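Local coordinates for DNA helicase RecQ (Deinococcus radiodurans, PDB 2RHF), which probably couples ATP hydrolysis to 3'-5' unwinding of duplex DNA, and is represented here by its third, C-terminal HRDC domain, at residues 17-22 with 63-67; 43-49 with 67-72. All coordinates share one frame. Residues are numbered along the deposited sequence.

Interaction 1 of 2, residues 17-22 with 63-67; sequences ELMKET and YGERI
Helices 17-22 and 63-67 run nearly antiparallel (150° between their N-to-C directions), with local axes 12.7 Å apart. The nearest CA pair, Leu18 and Tyr63, is 8.2 Å apart, so side chains must span the gap. The second helix is kinked: N of Glu65 and N of Arg66 lack bonds to the preceding turn, while Ile67 N reaches Tyr63 O at 2.9 Å.

The apolar part is a CH-pi contact. Leu18 (mt) places CD1 3.9 Å from the Tyr63 ring centroid, 21° off the normal, and Thr22 CG2 lies at the ring edge, 3.8 Å from Tyr63 OH.

The polar part is a salt-bridge network: Glu17 and Glu21, one helical turn apart, present both carboxylates to Arg66. With chi1 to chi3 all m, Arg66 donates salt-bridging hydrogen bonds from NH2 to Glu17 OE1 (3.1 Å) and Glu21 OE2 (2.9 Å), and from NH1 to Glu21 OE1 (2.9 Å). Leu18 CD2 lies over one guanidinium face, 3.6 Å from Arg66 NH1. Water 1 bridges Arg66 NE (2.8 Å) and Glu17 OE1 (2.9 Å).

In the all-helical HRDC domain, Val29 of helix 26-29 touches Leu18 and Tyr63, and Leu14, one turn earlier on helix 4-22, packs on Arg66.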
ATOM      1  N   GLU A  17       3.325  10.306  -0.992  1.00 10.43           N
ATOM      2  CA  GLU A  17       4.781  10.320  -1.199  1.00 11.08           C
ATOM      3  C   GLU A  17       5.128   9.782  -2.577  1.00 11.19           C
ATOM      4  O   GLU A  17       5.954  10.353  -3.297  1.00 12.12           O
ATOM      5  CB  GLU A  17       5.495   9.485  -0.139  1.00 11.10           C
ATOM      6  CG  GLU A  17       5.340  10.023   1.263  1.00 11.69           C
ATOM      7  CD  GLU A  17       5.958   9.137   2.337  1.00 12.84           C
ATOM      8  OE1 GLU A  17       6.396   8.002   2.043  1.00 14.50           O
ATOM      9  OE2 GLU A  17       5.999   9.606   3.501  1.00 14.17           O
ATOM     10  N   LEU A  18       4.510   8.661  -2.944  1.00 10.68           N
ATOM     11  CA  LEU A  18       4.782   8.032  -4.226  1.00 11.19           C
ATOM     12  C   LEU A  18       4.340   8.911  -5.392  1.00 11.35           C
ATOM     13  O   LEU A  18       5.016   8.989  -6.416  1.00 12.21           O
ATOM     14  CB  LEU A  18       4.124   6.657  -4.293  1.00 10.96           C
ATOM     15  CG  LEU A  18       4.655   5.637  -3.271  1.00 10.89           C
ATOM     16  CD1 LEU A  18       3.812   4.384  -3.315  1.00 11.20           C
ATOM     17  CD2 LEU A  18       6.133   5.309  -3.478  1.00 11.89           C
HETATM   18  N   MSE A  19       3.216   9.598  -5.225  1.00 11.13           N
HETATM   19  CA  MSE A  19       2.755  10.570  -6.231  1.00 12.53           C
HETATM   20  C   MSE A  19       3.808  11.661  -6.455  1.00 13.40           C
HETATM   21  O   MSE A  19       4.127  12.021  -7.592  1.00 14.23           O
HETATM   22  CB  MSE A  19       1.463  11.226  -5.768  1.00 11.98           C
HETATM   23  CG  MSE A  19       0.230  10.335  -5.805  1.00 12.10           C
HETATM   24 SE   MSE A  19      -1.239  11.137  -4.847  1.00 15.65          SE
HETATM   25  CE  MSE A  19      -1.469  12.745  -5.920  1.00 16.35           C
ATOM     26  N   LYS A  20       4.345  12.192  -5.361  1.00 14.02           N
ATOM     27  CA  LYS A  20       5.344  13.257  -5.436  1.00 16.15           C
ATOM     28  C   LYS A  20       6.611  12.753  -6.139  1.00 15.79           C
ATOM     29  O   LYS A  20       7.189  13.460  -6.985  1.00 17.06           O
ATOM     30  CB  LYS A  20       5.658  13.790  -4.027  1.00 16.31           C
ATOM     31  CG  LYS A  20       6.688  14.928  -3.971  1.00 18.43           C
ATOM     32  CD  LYS A  20       7.068  15.266  -2.520  1.00 20.12           C
ATOM     33  CE  LYS A  20       8.279  16.203  -2.457  1.00 23.92           C
ATOM     34  NZ  LYS A  20       8.920  16.244  -1.103  1.00 26.45           N
ATOM     35  N   GLU A  21       7.021  11.527  -5.823  1.00 15.46           N
ATOM     36  CA  GLU A  21       8.253  10.936  -6.358  1.00 16.03           C
ATOM     37  C   GLU A  21       8.163  10.586  -7.833  1.00 16.18           C
ATOM     38  O   GLU A  21       9.142  10.742  -8.577  1.00 17.61           O
ATOM     39  CB  GLU A  21       8.635   9.701  -5.551  1.00 16.30           C
ATOM     40  CG  GLU A  21       9.070  10.027  -4.129  1.00 16.64           C
ATOM     41  CD  GLU A  21       8.980   8.840  -3.179  1.00 17.46           C
ATOM     42  OE1 GLU A  21       8.958   7.686  -3.652  1.00 19.51           O
ATOM     43  OE2 GLU A  21       8.940   9.071  -1.947  1.00 18.85           O
ATOM     44  N   THR A  22       6.987  10.139  -8.261  1.00 15.78           N
ATOM     45  CA  THR A  22       6.800   9.637  -9.615  1.00 15.64           C
ATOM     46  C   THR A  22       6.174  10.652 -10.560  1.00 15.61           C
ATOM     47  O   THR A  22       6.283  10.506 -11.781  1.00 16.99           O
ATOM     48  CB  THR A  22       5.883   8.408  -9.627  1.00 15.21           C
ATOM     49  OG1 THR A  22       4.593   8.767  -9.115  1.00 13.92           O
ATOM     50  CG2 THR A  22       6.469   7.265  -8.808  1.00 15.63           C
ATOM     51  N   TYR A  63       6.725  -0.581  -5.507  1.00 11.99           N
ATOM     52  CA  TYR A  63       6.214  -0.013  -4.252  1.00 11.20           C
ATOM     53  C   TYR A  63       6.103  -1.018  -3.127  1.00 10.72           C
ATOM     54  O   TYR A  63       5.751  -0.633  -2.020  1.00 10.31           O
ATOM     55  CB  TYR A  63       4.819   0.604  -4.443  1.00 11.35           C
ATOM     56  CG  TYR A  63       4.664   1.565  -5.600  1.00 10.86           C
ATOM     57  CD1 TYR A  63       3.496   1.566  -6.358  1.00 11.55           C
ATOM     58  CD2 TYR A  63       5.664   2.482  -5.932  1.00 11.60           C
ATOM     59  CE1 TYR A  63       3.329   2.454  -7.412  1.00 12.43           C
ATOM     60  CE2 TYR A  63       5.508   3.361  -6.990  1.00 12.61           C
ATOM     61  CZ  TYR A  63       4.344   3.344  -7.722  1.00 12.19           C
ATOM     62  OH  TYR A  63       4.209   4.223  -8.778  1.00 13.63           O
ATOM     63  N   GLY A  64       6.323  -2.298  -3.404  1.00 10.50           N
ATOM     64  CA  GLY A  64       5.975  -3.346  -2.440  1.00 10.41           C
ATOM     65  C   GLY A  64       6.651  -3.195  -1.097  1.00  9.56           C
ATOM     66  O   GLY A  64       6.013  -3.304  -0.054  1.00  9.98           O
ATOM     67  N   GLU A  65       7.953  -2.962  -1.104  1.00 10.18           N
ATOM     68  CA  GLU A  65       8.671  -2.813   0.160  1.00 11.15           C
ATOM     69  C   GLU A  65       8.164  -1.604   0.938  1.00  9.94           C
ATOM     70  O   GLU A  65       7.991  -1.680   2.151  1.00  9.94           O
ATOM     71  CB  GLU A  65      10.179  -2.746  -0.070  1.00 12.87           C
ATOM     72  CG  GLU A  65      10.808  -4.085  -0.527  1.00 17.47           C
ATOM     73  CD  GLU A  65      10.560  -5.280   0.428  1.00 21.73           C
ATOM     74  OE1 GLU A  65      10.266  -5.074   1.627  1.00 24.17           O
ATOM     75  OE2 GLU A  65      10.670  -6.437  -0.039  1.00 25.58           O
ATOM     76  N   ARG A  66       7.888  -0.501   0.249  1.00  9.46           N
ATOM     77  CA  ARG A  66       7.335   0.688   0.903  1.00  9.97           C
ATOM     78  C   ARG A  66       5.949   0.416   1.503  1.00  8.76           C
ATOM     79  O   ARG A  66       5.629   0.913   2.586  1.00  8.84           O
ATOM     80  CB  ARG A  66       7.255   1.872  -0.076  1.00 11.37           C
ATOM     81  CG  ARG A  66       8.545   2.348  -0.684  1.00 14.86           C
ATOM     82  CD  ARG A  66       9.232   3.365   0.174  1.00 15.63           C
ATOM     83  NE  ARG A  66       8.539   4.651   0.266  1.00 14.53           N
ATOM     84  CZ  ARG A  66       8.617   5.652  -0.620  1.00 14.39           C
ATOM     85  NH1 ARG A  66       9.331   5.533  -1.736  1.00 15.56           N
ATOM     86  NH2 ARG A  66       7.965   6.786  -0.384  1.00 14.77           N
ATOM     87  N   ILE A  67       5.121  -0.350   0.796  1.00  8.78           N
ATOM     88  CA  ILE A  67       3.809  -0.717   1.293  1.00  8.89           C
ATOM     89  C   ILE A  67       3.935  -1.565   2.555  1.00  8.24           C
ATOM     90  O   ILE A  67       3.253  -1.312   3.555  1.00  8.52           O
ATOM     91  CB  ILE A  67       3.005  -1.458   0.203  1.00  8.54           C
ATOM     92  CG1 ILE A  67       2.606  -0.488  -0.924  1.00  9.44           C
ATOM     93  CG2 ILE A  67       1.766  -2.135   0.810  1.00  9.39           C
ATOM     94  CD1 ILE A  67       2.112  -1.167  -2.203  1.00 10.11           C
TER
HETATM   95  O   HOH W   1       7.765   5.605   2.826  1.00 16.53           O

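Interaction 2 of 2, residues 43-49 with 67-72; sequences PRTLAEL and ILDAIN
Leu68, with chi1 m and chi2 t, is the centre of this contact, its CB directed toward 43-49. Its CD2 lies 3.8 Å from Leu49 CG and 4.3 Å from Pro43 CB, and also close to the loop backbone, 3.3 Å from Pro43 O and 3.8 Å from Thr45 N. The nearest CA pair, Arg44 and Leu68 at 5.9 Å, shows how tightly the chain passes over this side chain. One turn on, Ile71 CD1 sits 3.8 Å from Pro43 CD; one residue back, Ile67 CG2 is 4.0 Å from Leu49 CD2. Leu38 of helix 32-41 touches Pro43, Leu49 and Ile67, extending this apolar layer into the core of the HRDC helical bundle.

Residues 43-45 are loop before the short helix 46-49, with Pro43 (phi/psi -60/143) and Thr45 (-143/165) extended and Arg44 (-122/-4) not. Thr45 is the N-cap: Thr45 OG1, with chi1 p, accepts from Glu48 N at 3.0 Å. Glu48 OE1 in turn accepts from Arg44 N at 2.8 Å, a second side-chain bond that ties the residue before the N-cap to the first turn of the helix.

At the polar edge the Arg44 side chain, whose CB points away, folds back through three m angles. Both Arg44 NE (2.9 Å) and NH2 (2.8 Å) donate to Asn72 OD1, which lies near the guanidinium plane. Two waters fill the remaining gap: water 3 joins Arg44 O (2.8 Å) to Asn72 ND2 (3.0 Å), and water 2 lies 2.9 Å from Pro43 O and 3.1 Å from Leu68 O.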
ATOM      1  N   PRO A  43      -1.060  -7.409   4.316  1.00 10.15           N
ATOM      2  CA  PRO A  43       0.044  -8.261   3.888  1.00 10.56           C
ATOM      3  C   PRO A  43       1.344  -7.885   4.588  1.00 10.07           C
ATOM      4  O   PRO A  43       1.603  -6.702   4.841  1.00 10.18           O
ATOM      5  CB  PRO A  43       0.142  -7.960   2.397  1.00 10.25           C
ATOM      6  CG  PRO A  43      -0.443  -6.611   2.250  1.00 10.15           C
ATOM      7  CD  PRO A  43      -1.571  -6.583   3.208  1.00  9.83           C
ATOM      8  N   ARG A  44       2.139  -8.912   4.896  1.00 10.66           N
ATOM      9  CA  ARG A  44       3.392  -8.752   5.656  1.00 11.11           C
ATOM     10  C   ARG A  44       4.578  -9.268   4.868  1.00 11.58           C
ATOM     11  O   ARG A  44       5.722  -9.182   5.335  1.00 12.53           O
ATOM     12  CB  ARG A  44       3.335  -9.509   6.991  1.00 11.37           C
ATOM     13  CG  ARG A  44       2.058  -9.309   7.796  1.00 11.79           C
ATOM     14  CD  ARG A  44       1.843  -7.842   8.200  1.00 11.81           C
ATOM     15  NE  ARG A  44       2.893  -7.304   9.072  1.00 11.78           N
ATOM     16  CZ  ARG A  44       3.018  -7.612  10.363  1.00 12.22           C
ATOM     17  NH1 ARG A  44       2.167  -8.457  10.943  1.00 13.18           N
ATOM     18  NH2 ARG A  44       3.990  -7.068  11.072  1.00 13.79           N
ATOM     19  N   THR A  45       4.304  -9.836   3.696  1.00 11.42           N
ATOM     20  CA  THR A  45       5.326 -10.472   2.865  1.00 12.54           C
ATOM     21  C   THR A  45       5.027 -10.198   1.405  1.00 12.45           C
ATOM     22  O   THR A  45       3.900  -9.837   1.045  1.00 11.96           O
ATOM     23  CB  THR A  45       5.322 -12.014   3.022  1.00 12.71           C
ATOM     24  OG1 THR A  45       4.075 -12.532   2.530  1.00 12.87           O
ATOM     25  CG2 THR A  45       5.516 -12.433   4.466  1.00 13.81           C
ATOM     26  N   LEU A  46       6.012 -10.443   0.552  1.00 13.24           N
ATOM     27  CA  LEU A  46       5.802 -10.372  -0.888  1.00 14.37           C
ATOM     28  C   LEU A  46       4.767 -11.379  -1.358  1.00 13.84           C
ATOM     29  O   LEU A  46       3.951 -11.069  -2.230  1.00 14.02           O
ATOM     30  CB  LEU A  46       7.116 -10.577  -1.634  1.00 15.69           C
ATOM     31  CG  LEU A  46       8.144  -9.460  -1.476  1.00 17.96           C
ATOM     32  CD1 LEU A  46       9.383  -9.816  -2.265  1.00 20.60           C
ATOM     33  CD2 LEU A  46       7.601  -8.098  -1.906  1.00 20.27           C
ATOM     34  N   ALA A  47       4.790 -12.583  -0.780  1.00 14.09           N
ATOM     35  CA  ALA A  47       3.804 -13.600  -1.129  1.00 14.16           C
ATOM     36  C   ALA A  47       2.379 -13.108  -0.877  1.00 13.36           C
ATOM     37  O   ALA A  47       1.477 -13.322  -1.687  1.00 14.06           O
ATOM     38  CB  ALA A  47       4.065 -14.880  -0.351  1.00 14.74           C
ATOM     39  N   GLU A  48       2.193 -12.442   0.245  1.00 12.21           N
ATOM     40  CA  GLU A  48       0.902 -11.903   0.591  1.00 11.53           C
ATOM     41  C   GLU A  48       0.520 -10.704  -0.277  1.00 10.93           C
ATOM     42  O   GLU A  48      -0.643 -10.547  -0.631  1.00 11.30           O
ATOM     43  CB  GLU A  48       0.870 -11.588   2.082  1.00 11.21           C
ATOM     44  CG  GLU A  48       0.909 -12.889   2.926  1.00 11.69           C
ATOM     45  CD  GLU A  48       1.203 -12.673   4.395  1.00 12.42           C
ATOM     46  OE1 GLU A  48       1.080 -11.543   4.869  1.00 12.92           O
ATOM     47  OE2 GLU A  48       1.552 -13.662   5.093  1.00 13.29           O
ATOM     48  N   LEU A  49       1.489  -9.881  -0.662  1.00 11.06           N
ATOM     49  CA  LEU A  49       1.197  -8.770  -1.591  1.00 11.64           C
ATOM     50  C   LEU A  49       0.658  -9.265  -2.921  1.00 11.82           C
ATOM     51  O   LEU A  49      -0.228  -8.640  -3.512  1.00 12.14           O
ATOM     52  CB  LEU A  49       2.444  -7.951  -1.862  1.00 13.13           C
ATOM     53  CG  LEU A  49       2.862  -6.960  -0.790  1.00 13.21           C
ATOM     54  CD1 LEU A  49       4.202  -6.361  -1.168  1.00 15.94           C
ATOM     55  CD2 LEU A  49       1.787  -5.861  -0.574  1.00 14.68           C
ATOM     56  N   ILE A  67       5.121  -0.350   0.796  1.00  8.78           N
ATOM     57  CA  ILE A  67       3.809  -0.717   1.293  1.00  8.89           C
ATOM     58  C   ILE A  67       3.935  -1.565   2.555  1.00  8.24           C
ATOM     59  O   ILE A  67       3.253  -1.312   3.555  1.00  8.52           O
ATOM     60  CB  ILE A  67       3.005  -1.458   0.203  1.00  8.54           C
ATOM     61  CG1 ILE A  67       2.606  -0.488  -0.924  1.00  9.44           C
ATOM     62  CG2 ILE A  67       1.766  -2.135   0.810  1.00  9.39           C
ATOM     63  CD1 ILE A  67       2.112  -1.167  -2.203  1.00 10.11           C
ATOM     64  N   LEU A  68       4.783  -2.583   2.522  1.00  8.38           N
ATOM     65  CA  LEU A  68       4.962  -3.435   3.709  1.00  9.02           C
ATOM     66  C   LEU A  68       5.455  -2.618   4.887  1.00  8.99           C
ATOM     67  O   LEU A  68       5.022  -2.828   6.011  1.00  9.02           O
ATOM     68  CB  LEU A  68       5.928  -4.574   3.422  1.00  9.85           C
ATOM     69  CG  LEU A  68       5.461  -5.591   2.373  1.00 10.70           C
ATOM     70  CD1 LEU A  68       6.511  -6.682   2.193  1.00 12.85           C
ATOM     71  CD2 LEU A  68       4.101  -6.206   2.741  1.00 11.59           C
ATOM     72  N   ASP A  69       6.361  -1.680   4.630  1.00  8.86           N
ATOM     73  CA  ASP A  69       6.916  -0.835   5.684  1.00  9.42           C
ATOM     74  C   ASP A  69       5.835   0.087   6.267  1.00  8.93           C
ATOM     75  O   ASP A  69       5.802   0.311   7.481  1.00  9.10           O
ATOM     76  CB  ASP A  69       8.115  -0.066   5.099  1.00 10.13           C
ATOM     77  CG  ASP A  69       8.727   0.945   6.054  1.00 11.57           C
ATOM     78  OD1 ASP A  69       8.873   0.661   7.268  1.00 12.39           O
ATOM     79  OD2 ASP A  69       9.120   2.018   5.539  1.00 13.97           O
ATOM     80  N   ALA A  70       4.956   0.630   5.426  1.00  8.92           N
ATOM     81  CA  ALA A  70       3.853   1.446   5.934  1.00  9.32           C
ATOM     82  C   ALA A  70       2.959   0.624   6.880  1.00  8.82           C
ATOM     83  O   ALA A  70       2.621   1.065   7.983  1.00  9.31           O
ATOM     84  CB  ALA A  70       3.033   2.026   4.789  1.00  9.68           C
ATOM     85  N   ILE A  71       2.594  -0.576   6.449  1.00  8.46           N
ATOM     86  CA  ILE A  71       1.776  -1.459   7.262  1.00  8.95           C
ATOM     87  C   ILE A  71       2.490  -1.796   8.579  1.00  9.05           C
ATOM     88  O   ILE A  71       1.888  -1.717   9.654  1.00  9.57           O
ATOM     89  CB  ILE A  71       1.418  -2.721   6.453  1.00  9.00           C
ATOM     90  CG1 ILE A  71       0.432  -2.350   5.327  1.00  9.77           C
ATOM     91  CG2 ILE A  71       0.822  -3.811   7.354  1.00  9.95           C
ATOM     92  CD1 ILE A  71       0.287  -3.399   4.251  1.00 10.13           C
ATOM     93  N   ASN A  72       3.769  -2.160   8.506  1.00  9.03           N
ATOM     94  CA  ASN A  72       4.520  -2.508   9.704  1.00  9.70           C
ATOM     95  C   ASN A  72       4.682  -1.355  10.660  1.00  9.58           C
ATOM     96  O   ASN A  72       4.651  -1.542  11.874  1.00 10.17           O
ATOM     97  CB  ASN A  72       5.879  -3.077   9.325  1.00 10.86           C
ATOM     98  CG  ASN A  72       5.770  -4.473   8.776  1.00 12.52           C
ATOM     99  OD1 ASN A  72       4.902  -5.225   9.185  1.00 15.02           O
ATOM    100  ND2 ASN A  72       6.638  -4.823   7.852  1.00 15.14           N
TER
HETATM  101  O   HOH W   2       3.701  -5.551   6.470  1.00 12.24           O
HETATM  102  O   HOH W   3       6.913  -7.807   7.404  1.00 19.31           O

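Overall arrangement
From the N terminus, helix 4-22 supplies 17-22 as its C-terminal end. The chain then passes through helices 26-29 and 32-41 to 43-49 before entering helix 57-76, where both contacts are completed. Interaction 1 closes the long loop from Thr22 to Tyr63; interaction 2 closes the shorter one from Leu49 to Ile67. Their segments alternate along the sequence, so the two contacts cross. Their centres are about 13 Å apart; Ile67 is common to the two ranges but makes contact only in interaction 2, and they meet directly where Leu49 CD1 packs 3.7 Å from Gly64 CA. Helix 57-76 thus packs against helix 4-22, with 43-49 contacting it as well, at 67-72.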